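Local coordinates for ABC sugar transporter, periplasmic sugar binding protein (Legionella pneumophila subsp. pneumophila, PDB 3ROT) that probably binds a carbohydrate in the periplasm, as expected of the solute-binding component of an ABC sugar transporter, at residues Lys5-His11 / Pro62-Thr68; Gln14-Trp18 / Asp225-Asn229; Glu31-Asp35 / Val259-Arg263; Thr68-Asp72 / Pro140-Gly144. All blocks are in the same frame, centred on the assembly; numbering follows the deposited sequence.

Contact 1 of 4, residues Lys5-His11 / Pro62-Thr68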
loop_
_atom_site.group_PDB
_atom_site.type_symbol
_atom_site.label_atom_id
_atom_site.label_comp_id
_atom_site.label_asym_id
_atom_site.label_seq_id
_atom_site.Cartn_x
_atom_site.Cartn_y
_atom_site.Cartn_z
ATOM N N LYS A 5 -3.968 -25.463 16.958
ATOM C CA LYS A 5 -4.047 -24.615 15.768
ATOM C C LYS A 5 -5.093 -23.507 15.860
ATOM O O LYS A 5 -6.251 -23.745 16.205
ATOM C CB LYS A 5 -4.325 -25.476 14.533
ATOM C CG LYS A 5 -4.375 -24.674 13.253
ATOM C CD LYS A 5 -3.104 -23.842 13.068
ATOM C CE LYS A 5 -3.078 -23.146 11.716
ATOM N NZ LYS A 5 -3.224 -24.134 10.614
ATOM N N TYR A 6 -4.671 -22.292 15.531
ATOM C CA TYR A 6 -5.560 -21.139 15.560
ATOM C C TYR A 6 -5.495 -20.377 14.242
ATOM O O TYR A 6 -4.488 -20.423 13.533
ATOM C CB TYR A 6 -5.184 -20.202 16.715
ATOM C CG TYR A 6 -5.417 -20.804 18.081
ATOM C CD1 TYR A 6 -6.671 -20.734 18.699
ATOM C CD2 TYR A 6 -4.393 -21.483 18.742
ATOM C CE1 TYR A 6 -6.892 -21.326 19.938
ATOM C CE2 TYR A 6 -4.607 -22.079 19.973
ATOM C CZ TYR A 6 -5.855 -21.999 20.567
ATOM O OH TYR A 6 -6.065 -22.602 21.791
ATOM N N TYR A 7 -6.576 -19.670 13.926
ATOM C CA TYR A 7 -6.659 -18.890 12.692
ATOM C C TYR A 7 -7.055 -17.442 12.956
ATOM O O TYR A 7 -7.877 -17.163 13.831
ATOM C CB TYR A 7 -7.703 -19.485 11.743
ATOM C CG TYR A 7 -7.298 -20.765 11.045
ATOM C CD1 TYR A 7 -6.501 -20.737 9.902
ATOM C CD2 TYR A 7 -7.743 -22.000 11.506
ATOM C CE1 TYR A 7 -6.166 -21.911 9.231
ATOM C CE2 TYR A 7 -7.411 -23.182 10.843
ATOM C CZ TYR A 7 -6.627 -23.127 9.708
ATOM O OH TYR A 7 -6.321 -24.286 9.033
ATOM N N LEU A 8 -6.456 -16.532 12.198
ATOM C CA LEU A 8 -6.788 -15.115 12.274
ATOM C C LEU A 8 -7.168 -14.783 10.837
ATOM O O LEU A 8 -6.328 -14.797 9.941
ATOM C CB LEU A 8 -5.592 -14.267 12.732
ATOM C CG LEU A 8 -5.751 -12.739 12.607
ATOM C CD1 LEU A 8 -7.089 -12.287 13.191
ATOM C CD2 LEU A 8 -4.595 -12.035 13.318
ATOM N N ILE A 9 -8.445 -14.511 10.612
ATOM C CA ILE A 9 -8.920 -14.230 9.272
ATOM C C ILE A 9 -9.443 -12.804 9.144
ATOM O O ILE A 9 -10.211 -12.340 9.985
ATOM C CB ILE A 9 -10.010 -15.263 8.897
ATOM C CG1 ILE A 9 -9.466 -16.675 9.167
ATOM C CG2 ILE A 9 -10.409 -15.100 7.435
ATOM C CD1 ILE A 9 -10.429 -17.828 8.916
ATOM N N THR A 10 -9.007 -12.101 8.099
ATOM C CA THR A 10 -9.446 -10.729 7.871
ATOM C C THR A 10 -9.860 -10.511 6.423
ATOM O O THR A 10 -9.711 -11.391 5.583
ATOM C CB THR A 10 -8.342 -9.697 8.235
ATOM O OG1 THR A 10 -7.228 -9.841 7.344
ATOM C CG2 THR A 10 -7.878 -9.905 9.678
ATOM N N HIS A 11 -10.394 -9.330 6.147
ATOM C CA HIS A 11 -10.848 -8.989 4.805
ATOM C C HIS A 11 -9.820 -8.163 4.035
ATOM O O HIS A 11 -10.063 -7.767 2.901
ATOM C CB HIS A 11 -12.173 -8.217 4.882
ATOM C CG HIS A 11 -12.129 -7.039 5.805
ATOM N ND1 HIS A 11 -12.416 -7.136 7.152
ATOM C CD2 HIS A 11 -11.787 -5.747 5.583
ATOM C CE1 HIS A 11 -12.253 -5.953 7.718
ATOM N NE2 HIS A 11 -11.871 -5.093 6.789
ATOM N N PRO A 62 -10.039 -26.399 13.760
ATOM C CA PRO A 62 -9.037 -25.702 14.572
ATOM C C PRO A 62 -9.499 -25.473 16.013
ATOM O O PRO A 62 -10.673 -25.646 16.334
ATOM C CB PRO A 62 -8.845 -24.393 13.814
ATOM C CG PRO A 62 -10.217 -24.119 13.305
ATOM C CD PRO A 62 -10.646 -25.475 12.781
ATOM N N SER A 63 -8.568 -25.087 16.875
ATOM C CA SER A 63 -8.878 -24.822 18.274
ATOM C C SER A 63 -9.684 -23.529 18.421
ATOM O O SER A 63 -10.422 -23.349 19.396
ATOM C CB SER A 63 -7.588 -24.717 19.092
ATOM O OG SER A 63 -6.870 -25.943 19.086
ATOM N N GLY A 64 -9.545 -22.633 17.450
ATOM C CA GLY A 64 -10.270 -21.381 17.502
ATOM C C GLY A 64 -9.986 -20.516 16.293
ATOM O O GLY A 64 -9.001 -20.724 15.583
ATOM N N ILE A 65 -10.859 -19.541 16.060
ATOM C CA ILE A 65 -10.721 -18.627 14.942
ATOM C C ILE A 65 -11.081 -17.218 15.366
ATOM O O ILE A 65 -12.054 -17.004 16.095
ATOM C CB ILE A 65 -11.653 -19.012 13.757
ATOM C CG1 ILE A 65 -11.218 -20.344 13.144
ATOM C CG2 ILE A 65 -11.611 -17.928 12.674
ATOM C CD1 ILE A 65 -12.113 -20.800 12.007
ATOM N N ALA A 66 -10.271 -16.259 14.932
ATOM C CA ALA A 66 -10.544 -14.860 15.195
ATOM C C ALA A 66 -10.787 -14.349 13.780
ATOM O O ALA A 66 -10.043 -14.695 12.857
ATOM C CB ALA A 66 -9.343 -14.178 15.819
ATOM N N THR A 67 -11.844 -13.568 13.590
ATOM C CA THR A 67 -12.137 -13.070 12.257
ATOM C C THR A 67 -12.896 -11.745 12.275
ATOM O O THR A 67 -13.576 -11.422 13.243
ATOM C CB THR A 67 -12.956 -14.114 11.440
ATOM O OG1 THR A 67 -13.093 -13.669 10.086
ATOM C CG2 THR A 67 -14.345 -14.307 12.029
ATOM N N THR A 68 -12.738 -10.970 11.212
ATOM C CA THR A 68 -13.455 -9.717 11.081
ATOM C C THR A 68 -14.783 -10.137 10.443
ATOM O O THR A 68 -14.865 -11.188 9.813
ATOM C CB THR A 68 -12.719 -8.734 10.142
ATOM O OG1 THR A 68 -12.734 -9.247 8.807
ATOM C CG2 THR A 68 -11.270 -8.556 10.574
#
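The Y6 ring carries S63 on one face: S63 CB sits 3.9 Å from the ring centroid, 26° off the normal and offset toward the rim, a CH-pi contact. The Y6 hydroxyl continues past it to a hydrogen bond with N262. Y7 points to the other side of the sheet, where P62 CB meets the edge of its ring near the plane, 3.5 Å from Y7 CD2; the aliphatic part of K5 lies over one face of the same ring. The third flat group, the H11 imidazole, meets T68 at its edge. H11 CG lies between the backbone N and the carbonyl carbon (chi1 52°), which brings H11 ND1 to 2.7 Å from T68 OG1 in a hydrogen bond; Q50 also bonds this hydroxyl. Between these ends the backbones run parallel. A66 N donates to Y7 O at 2.8 Å, and I9 N donates to A66 O at 2.8 Å and nearly straight (170°). I9 CD1 packs on I65 CG2 on the side facing helix 47-59, whereas L8 and A66 share the face with Y6. Beyond the strand end H11 NE2 bonds a glycerol, consistent with the sugar cleft of this family. Strand 5-9 lies between 35-39 and 64-67; the chain visits edge strand 35-39 by way of helices 16-32 and 47-59 before returning as 64-67, typical of the Rossmann-like lobes of periplasmic binding proteins.

Contact 2 of 4, residues Gln14-Trp18 / Asp225-Asn229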
loop_
_atom_site.group_PDB
_atom_site.type_symbol
_atom_site.label_atom_id
_atom_site.label_comp_id
_atom_site.label_asym_id
_atom_site.label_seq_id
_atom_site.Cartn_x
_atom_site.Cartn_y
_atom_site.Cartn_z
ATOM N N GLN A 14 -3.254 -5.221 3.166
ATOM C CA GLN A 14 -2.304 -4.221 2.678
ATOM C C GLN A 14 -2.135 -3.027 3.619
ATOM O O GLN A 14 -1.028 -2.518 3.799
ATOM C CB GLN A 14 -2.719 -3.728 1.285
ATOM C CG GLN A 14 -2.857 -4.829 0.227
ATOM C CD GLN A 14 -1.753 -5.881 0.297
ATOM O OE1 GLN A 14 -1.851 -6.851 1.053
ATOM N NE2 GLN A 14 -0.694 -5.689 -0.491
ATOM N N ASP A 15 -3.237 -2.573 4.202
ATOM C CA ASP A 15 -3.208 -1.450 5.132
ATOM C C ASP A 15 -2.195 -1.769 6.243
ATOM O O ASP A 15 -2.244 -2.849 6.828
ATOM C CB ASP A 15 -4.601 -1.275 5.746
ATOM C CG ASP A 15 -4.770 0.049 6.471
ATOM O OD1 ASP A 15 -3.785 0.552 7.053
ATOM O OD2 ASP A 15 -5.905 0.576 6.476
ATOM N N PRO A 16 -1.257 -0.846 6.531
ATOM C CA PRO A 16 -0.249 -1.049 7.583
ATOM C C PRO A 16 -0.919 -1.412 8.913
ATOM O O PRO A 16 -0.286 -1.960 9.820
ATOM C CB PRO A 16 0.451 0.302 7.645
ATOM C CG PRO A 16 0.422 0.739 6.233
ATOM C CD PRO A 16 -0.991 0.401 5.794
ATOM N N TYR A 17 -2.205 -1.078 9.012
ATOM C CA TYR A 17 -3.027 -1.361 10.180
ATOM C C TYR A 17 -3.066 -2.853 10.471
ATOM O O TYR A 17 -3.003 -3.278 11.627
ATOM C CB TYR A 17 -4.456 -0.882 9.922
ATOM C CG TYR A 17 -5.466 -1.337 10.950
ATOM C CD1 TYR A 17 -5.605 -0.663 12.160
ATOM C CD2 TYR A 17 -6.311 -2.428 10.696
ATOM C CE1 TYR A 17 -6.562 -1.054 13.094
ATOM C CE2 TYR A 17 -7.270 -2.823 11.627
ATOM C CZ TYR A 17 -7.388 -2.126 12.823
ATOM O OH TYR A 17 -8.348 -2.482 13.739
ATOM N N TRP A 18 -3.208 -3.639 9.408
ATOM C CA TRP A 18 -3.274 -5.085 9.525
ATOM C C TRP A 18 -1.976 -5.703 10.029
ATOM O O TRP A 18 -2.003 -6.555 10.906
ATOM C CB TRP A 18 -3.639 -5.715 8.182
ATOM C CG TRP A 18 -4.988 -5.306 7.681
ATOM C CD1 TRP A 18 -5.266 -4.656 6.508
ATOM C CD2 TRP A 18 -6.249 -5.520 8.332
ATOM N NE1 TRP A 18 -6.619 -4.450 6.392
ATOM C CE2 TRP A 18 -7.247 -4.964 7.497
ATOM C CE3 TRP A 18 -6.632 -6.117 9.544
ATOM C CZ2 TRP A 18 -8.610 -4.999 7.829
ATOM C CZ3 TRP A 18 -7.992 -6.150 9.877
ATOM C CH2 TRP A 18 -8.961 -5.589 9.021
ATOM N N ASP A 225 -6.470 5.249 12.690
ATOM C CA ASP A 225 -5.281 4.402 12.650
ATOM C C ASP A 225 -3.978 5.144 12.461
ATOM O O ASP A 225 -3.746 5.761 11.420
ATOM C CB ASP A 225 -5.425 3.339 11.562
ATOM C CG ASP A 225 -6.776 2.645 11.607
ATOM O OD1 ASP A 225 -7.276 2.384 12.723
ATOM O OD2 ASP A 225 -7.329 2.356 10.526
ATOM N N LYS A 226 -3.121 5.053 13.474
ATOM C CA LYS A 226 -1.831 5.721 13.445
ATOM C C LYS A 226 -0.759 4.877 12.757
ATOM O O LYS A 226 0.118 4.318 13.409
ATOM C CB LYS A 226 -1.383 6.070 14.868
ATOM C CG LYS A 226 -2.249 7.127 15.555
ATOM C CD LYS A 226 -1.690 7.522 16.918
ATOM C CE LYS A 226 -2.540 8.610 17.564
ATOM N NZ LYS A 226 -2.018 9.040 18.894
ATOM N N THR A 227 -0.850 4.782 11.435
ATOM C CA THR A 227 0.122 4.036 10.637
ATOM C C THR A 227 1.364 4.929 10.525
ATOM O O THR A 227 1.294 6.126 10.807
ATOM C CB THR A 227 -0.415 3.768 9.217
ATOM O OG1 THR A 227 -0.645 5.018 8.559
ATOM C CG2 THR A 227 -1.719 2.984 9.266
ATOM N N PRO A 228 2.511 4.358 10.119
ATOM C CA PRO A 228 3.752 5.127 9.980
ATOM C C PRO A 228 3.584 6.422 9.193
ATOM O O PRO A 228 4.026 7.484 9.627
ATOM C CB PRO A 228 4.685 4.137 9.286
ATOM C CG PRO A 228 4.274 2.837 9.932
ATOM C CD PRO A 228 2.759 2.917 9.902
ATOM N N ASN A 229 2.946 6.342 8.032
ATOM C CA ASN A 229 2.745 7.537 7.230
ATOM C C ASN A 229 1.797 8.516 7.923
ATOM O O ASN A 229 1.974 9.728 7.826
ATOM C CB ASN A 229 2.189 7.182 5.857
ATOM C CG ASN A 229 2.363 8.313 4.873
ATOM O OD1 ASN A 229 3.480 8.809 4.685
ATOM N ND2 ASN A 229 1.271 8.744 4.247
HETATM O O HOH W 1 -6.367 2.460 8.252
#
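Y17 meets D225 through CD1 and CE1 of its ring, obliquely. From CB the chain leaves with CG anti to the backbone N (chi1 169°), and CG itself stays 4.2 Å from D225 OD2. CD1 comes closer, 3.5 Å from D225 OD1, and CE1 keeps the same oxygen at van der Waals distance. Ring and carboxylate planes are 32° apart. At the tip, Y17 OH makes a weak hydrogen bond to D93. D225 OD1 accepts from Q245, and D225 OD2 bonds a glycerol, probably from the crystallisation liquor. D225 OD2 also accepts a hydrogen bond from a water at 2.5 Å, and the same water donates to D15 OD2 at 2.6 Å. It thus bridges two acids whose OD2 atoms stand 4.6 Å apart, which probably eases the repulsion between them. Here the N-terminal ends of helices 16-32 and 228-235 face each other, one from each lobe of the two-domain periplasmic binding protein fold, across the cleft in which sugars are bound in this family. D15 and T227 occupy the two N-cap positions, D15 OD1 accepting from Y17 N, although the position of that nitrogen is less certain. The apolar part of the contact is made by P16, T227 and P228: T227 CG2 rests 3.8 Å from P16 CB, and P16 CB also touches P228 CD at 4.2 Å. T227 OG1 turns to T230, while P16 O accepts from Q205 of the second subunit.

Contact 3 of 4, residues Glu31-Asp35 / Val259-Arg263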
loop_
_atom_site.group_PDB
_atom_site.type_symbol
_atom_site.label_atom_id
_atom_site.label_comp_id
_atom_site.label_asym_id
_atom_site.label_seq_id
_atom_site.Cartn_x
_atom_site.Cartn_y
_atom_site.Cartn_z
ATOM N N GLU A 31 4.330 -16.462 22.543
ATOM C CA GLU A 31 4.463 -16.559 23.996
ATOM C C GLU A 31 3.617 -17.669 24.601
ATOM O O GLU A 31 3.986 -18.251 25.616
ATOM C CB GLU A 31 4.093 -15.234 24.661
ATOM C CG GLU A 31 4.842 -14.043 24.102
ATOM C CD GLU A 31 5.019 -12.939 25.122
ATOM O OE1 GLU A 31 5.864 -13.116 26.031
ATOM O OE2 GLU A 31 4.312 -11.905 25.017
ATOM N N LEU A 32 2.480 -17.956 23.981
ATOM C CA LEU A 32 1.595 -18.999 24.477
ATOM C C LEU A 32 1.922 -20.349 23.856
ATOM O O LEU A 32 1.322 -21.353 24.212
ATOM C CB LEU A 32 0.135 -18.634 24.202
ATOM C CG LEU A 32 -0.353 -17.387 24.943
ATOM C CD1 LEU A 32 -1.763 -17.057 24.524
ATOM C CD2 LEU A 32 -0.295 -17.624 26.437
ATOM N N LYS A 33 2.863 -20.361 22.917
ATOM C CA LYS A 33 3.292 -21.596 22.260
ATOM C C LYS A 33 2.212 -22.351 21.478
ATOM O O LYS A 33 2.086 -23.569 21.594
ATOM C CB LYS A 33 3.919 -22.528 23.301
ATOM C CG LYS A 33 4.978 -21.836 24.149
ATOM C CD LYS A 33 5.321 -22.640 25.390
ATOM C CE LYS A 33 5.704 -21.715 26.539
ATOM N NZ LYS A 33 4.550 -20.850 26.964
ATOM N N VAL A 34 1.427 -21.629 20.686
ATOM C CA VAL A 34 0.401 -22.267 19.871
ATOM C C VAL A 34 0.695 -21.896 18.425
ATOM O O VAL A 34 1.466 -20.971 18.162
ATOM C CB VAL A 34 -1.036 -21.790 20.238
ATOM C CG1 VAL A 34 -1.386 -22.206 21.663
ATOM C CG2 VAL A 34 -1.142 -20.282 20.078
ATOM N N ASP A 35 0.105 -22.628 17.488
ATOM C CA ASP A 35 0.315 -22.336 16.082
ATOM C C ASP A 35 -0.771 -21.387 15.596
ATOM O O ASP A 35 -1.928 -21.487 16.002
ATOM C CB ASP A 35 0.315 -23.619 15.250
ATOM C CG ASP A 35 1.512 -24.515 15.559
ATOM O OD1 ASP A 35 2.612 -23.977 15.821
ATOM O OD2 ASP A 35 1.356 -25.759 15.528
ATOM N N VAL A 259 -6.946 -18.971 23.457
ATOM C CA VAL A 259 -6.109 -19.972 24.109
ATOM C C VAL A 259 -6.529 -20.233 25.555
ATOM O O VAL A 259 -6.685 -21.387 25.950
ATOM C CB VAL A 259 -4.615 -19.564 24.080
ATOM C CG1 VAL A 259 -3.776 -20.562 24.891
ATOM C CG2 VAL A 259 -4.121 -19.508 22.640
ATOM N N LEU A 260 -6.713 -19.166 26.336
ATOM C CA LEU A 260 -7.125 -19.297 27.733
ATOM C C LEU A 260 -8.428 -20.082 27.804
ATOM O O LEU A 260 -8.694 -20.803 28.762
ATOM C CB LEU A 260 -7.326 -17.916 28.373
ATOM C CG LEU A 260 -6.084 -17.045 28.607
ATOM C CD1 LEU A 260 -6.507 -15.663 29.107
ATOM C CD2 LEU A 260 -5.165 -17.716 29.607
HETATM N N MSE A 261 -9.238 -19.926 26.770
HETATM C CA MSE A 261 -10.514 -20.604 26.698
HETATM C C MSE A 261 -10.318 -22.117 26.556
HETATM O O MSE A 261 -10.977 -22.899 27.238
HETATM C CB MSE A 261 -11.308 -20.052 25.516
HETATM C CG MSE A 261 -12.656 -20.684 25.331
HETATM SE SE MSE A 261 -13.523 -20.035 23.728
HETATM C CE MSE A 261 -15.342 -20.414 24.281
ATOM N N ASN A 262 -9.404 -22.524 25.683
ATOM C CA ASN A 262 -9.146 -23.943 25.473
ATOM C C ASN A 262 -8.354 -24.601 26.603
ATOM O O ASN A 262 -8.660 -25.719 27.000
ATOM C CB ASN A 262 -8.414 -24.163 24.145
ATOM C CG ASN A 262 -9.281 -23.834 22.941
ATOM O OD1 ASN A 262 -10.423 -24.287 22.842
ATOM N ND2 ASN A 262 -8.740 -23.055 22.017
ATOM N N ARG A 263 -7.348 -23.908 27.119
ATOM C CA ARG A 263 -6.513 -24.452 28.188
ATOM C C ARG A 263 -7.102 -24.418 29.591
ATOM O O ARG A 263 -6.781 -25.274 30.417
ATOM C CB ARG A 263 -5.172 -23.718 28.246
ATOM C CG ARG A 263 -4.204 -24.093 27.165
ATOM C CD ARG A 263 -2.945 -23.259 27.270
ATOM N NE ARG A 263 -2.057 -23.501 26.138
ATOM C CZ ARG A 263 -0.956 -22.802 25.894
ATOM N NH1 ARG A 263 -0.603 -21.809 26.702
ATOM N NH2 ARG A 263 -0.203 -23.109 24.846
#
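L32 and V259 form the close-packed part of the contact, their side chains sliding past each other in opposite directions. L32 CD1 does the touching, 3.8 Å from V259 CB and nearly as close to CG2. V34 comes tip to tip with the same valine, V34 CG1 standing 4.0 Å from V259 CG2, and both valines also pack on Y6 of strand 5-9. V259 CG2 lies beside the backbone N, anti to the carbonyl carbon (chi1 174° for CG1). The outer side is polar and more open to solvent. R263 runs extended from CG to NE and lays one guanidinium face, near its rim, over V259 CG1, 3.5 Å above the plane. R263 NH2 donates to L32 O at a modelled 2.4 Å, too short for its length to be trusted, and NH1 adds a weak bond. Beyond it the exposed K33 curls back, K33 NZ giving a hydrogen bond to E31 O at 3.0 Å. With positive phi (61°), K33 closes helix 16-32 in a Schellman motif before strand 35-39. The guanidinium edge of R263, from helix 247-264, lies at L32 O in that last turn, within the helix layer flanking a parallel alpha/beta sheet.

Contact 4 of 4, residues Thr68-Asp72 / Pro140-Gly144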
loop_
_atom_site.group_PDB
_atom_site.type_symbol
_atom_site.label_atom_id
_atom_site.label_comp_id
_atom_site.label_asym_id
_atom_site.label_seq_id
_atom_site.Cartn_x
_atom_site.Cartn_y
_atom_site.Cartn_z
ATOM N N THR A 68 -12.738 -10.970 11.212
ATOM C CA THR A 68 -13.455 -9.717 11.081
ATOM C C THR A 68 -14.783 -10.137 10.443
ATOM O O THR A 68 -14.865 -11.188 9.813
ATOM C CB THR A 68 -12.719 -8.734 10.142
ATOM O OG1 THR A 68 -12.734 -9.247 8.807
ATOM C CG2 THR A 68 -11.270 -8.556 10.574
ATOM N N ILE A 69 -15.828 -9.339 10.625
ATOM C CA ILE A 69 -17.122 -9.660 10.049
ATOM C C ILE A 69 -17.683 -8.341 9.522
ATOM O O ILE A 69 -18.555 -7.731 10.148
ATOM C CB ILE A 69 -18.065 -10.276 11.120
ATOM C CG1 ILE A 69 -17.318 -11.367 11.899
ATOM C CG2 ILE A 69 -19.316 -10.862 10.447
ATOM C CD1 ILE A 69 -18.143 -12.058 13.002
ATOM N N PRO A 70 -17.167 -7.878 8.363
ATOM C CA PRO A 70 -17.560 -6.627 7.698
ATOM C C PRO A 70 -18.873 -6.651 6.921
ATOM O O PRO A 70 -19.165 -5.712 6.188
ATOM C CB PRO A 70 -16.378 -6.343 6.789
ATOM C CG PRO A 70 -16.017 -7.707 6.323
ATOM C CD PRO A 70 -16.092 -8.542 7.602
ATOM N N SER A 71 -19.652 -7.718 7.072
ATOM C CA SER A 71 -20.931 -7.841 6.375
ATOM C C SER A 71 -21.977 -8.483 7.282
ATOM O O SER A 71 -21.666 -9.394 8.053
ATOM C CB SER A 71 -20.767 -8.686 5.111
ATOM O OG SER A 71 -22.012 -8.902 4.465
ATOM N N ASP A 72 -23.216 -8.009 7.186
ATOM C CA ASP A 72 -24.294 -8.558 7.998
ATOM C C ASP A 72 -24.877 -9.835 7.392
ATOM O O ASP A 72 -25.615 -10.554 8.065
ATOM C CB ASP A 72 -25.424 -7.532 8.176
ATOM C CG ASP A 72 -25.064 -6.413 9.138
ATOM O OD1 ASP A 72 -24.692 -6.708 10.296
ATOM O OD2 ASP A 72 -25.166 -5.234 8.741
ATOM N N PRO A 140 -17.264 1.223 0.558
ATOM C CA PRO A 140 -18.704 1.175 0.822
ATOM C C PRO A 140 -19.037 -0.314 1.001
ATOM O O PRO A 140 -18.443 -1.170 0.345
ATOM C CB PRO A 140 -19.300 1.769 -0.453
ATOM C CG PRO A 140 -18.266 2.777 -0.852
ATOM C CD PRO A 140 -16.974 1.993 -0.664
ATOM N N GLY A 141 -19.959 -0.635 1.894
ATOM C CA GLY A 141 -20.278 -2.035 2.107
ATOM C C GLY A 141 -19.683 -2.504 3.423
ATOM O O GLY A 141 -20.220 -3.404 4.064
ATOM N N HIS A 142 -18.569 -1.894 3.825
ATOM C CA HIS A 142 -17.916 -2.232 5.091
ATOM C C HIS A 142 -18.790 -1.661 6.210
ATOM O O HIS A 142 -18.836 -0.446 6.411
ATOM C CB HIS A 142 -16.521 -1.607 5.139
ATOM C CG HIS A 142 -15.723 -1.988 6.349
ATOM N ND1 HIS A 142 -16.208 -1.861 7.632
ATOM C CD2 HIS A 142 -14.450 -2.427 6.472
ATOM C CE1 HIS A 142 -15.266 -2.199 8.493
ATOM N NE2 HIS A 142 -14.188 -2.545 7.815
ATOM N N ILE A 143 -19.469 -2.536 6.948
ATOM C CA ILE A 143 -20.379 -2.095 8.007
ATOM C C ILE A 143 -19.726 -1.330 9.155
ATOM O O ILE A 143 -20.383 -0.537 9.840
ATOM C CB ILE A 143 -21.184 -3.289 8.572
ATOM C CG1 ILE A 143 -20.248 -4.301 9.244
ATOM C CG2 ILE A 143 -21.961 -3.953 7.441
ATOM C CD1 ILE A 143 -20.970 -5.542 9.772
ATOM N N GLY A 144 -18.434 -1.557 9.356
ATOM C CA GLY A 144 -17.732 -0.848 10.412
ATOM C C GLY A 144 -17.540 0.599 9.993
ATOM O O GLY A 144 -17.790 1.526 10.768
#
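I143 CG1 takes the position between its backbone N and carbonyl carbon (chi1 64°), and its extended CG1-CD1 arm carries I143 CD1 across to the 68-72 loop, 3.3 Å from I69 O. I143 CG2, anti to the carbonyl carbon, meets D72 OD2 at 3.7 Å; the two side chains cross obliquely. I143 CG1 and CG2 both pack against P70 O at 3.5 Å. The same oxygen accepts from I143 N at 3.3 Å, a long but straight bond (175°). Its donor stands above the carbonyl plane, 41° out of it, rather than on a lone pair. P70 CB lies over one face of the H142 imidazole, 4.4 Å from H142 CD2. H142 is the N-cap of its helix, and its ND1 accepts a weak bond from G144 N, which leaves NE2 to bond a glycerol, probably from the crystallisation liquor. D72 OD1 is taken by the backbone N of K97. The loop follows strand 64-67 and leads to helix 76-85 in one lobe, and it meets the first turn of helix 143-158 of the other lobe, with T94 beside both H142 and I143.

In the fold
Contacts 1 and 3 lie within one lobe, their centres 13 Å apart, and are joined by Y6, whose backbone N is 2.9 Å from D35 O. Contacts 2 and 4 instead bring the two lobes together across the cleft, 19 Å apart between centres. Contact 1 runs from the far end of the lobe to this cleft: H11 NE2 lies 3.4 Å from W18 CZ2 of contact 2 and 3.6 Å from H142 NE2 of contact 4, and T68 belongs to contacts 1 and 4. H11, D225 and H142 each bond glycerol, which is consistent with a sugar pocket there. Contact 3 is remote, its nearest atoms about 16 Å from contact 2 and about 14 Å from contact 4, although helix 16-32 serves both contacts 2 and 3.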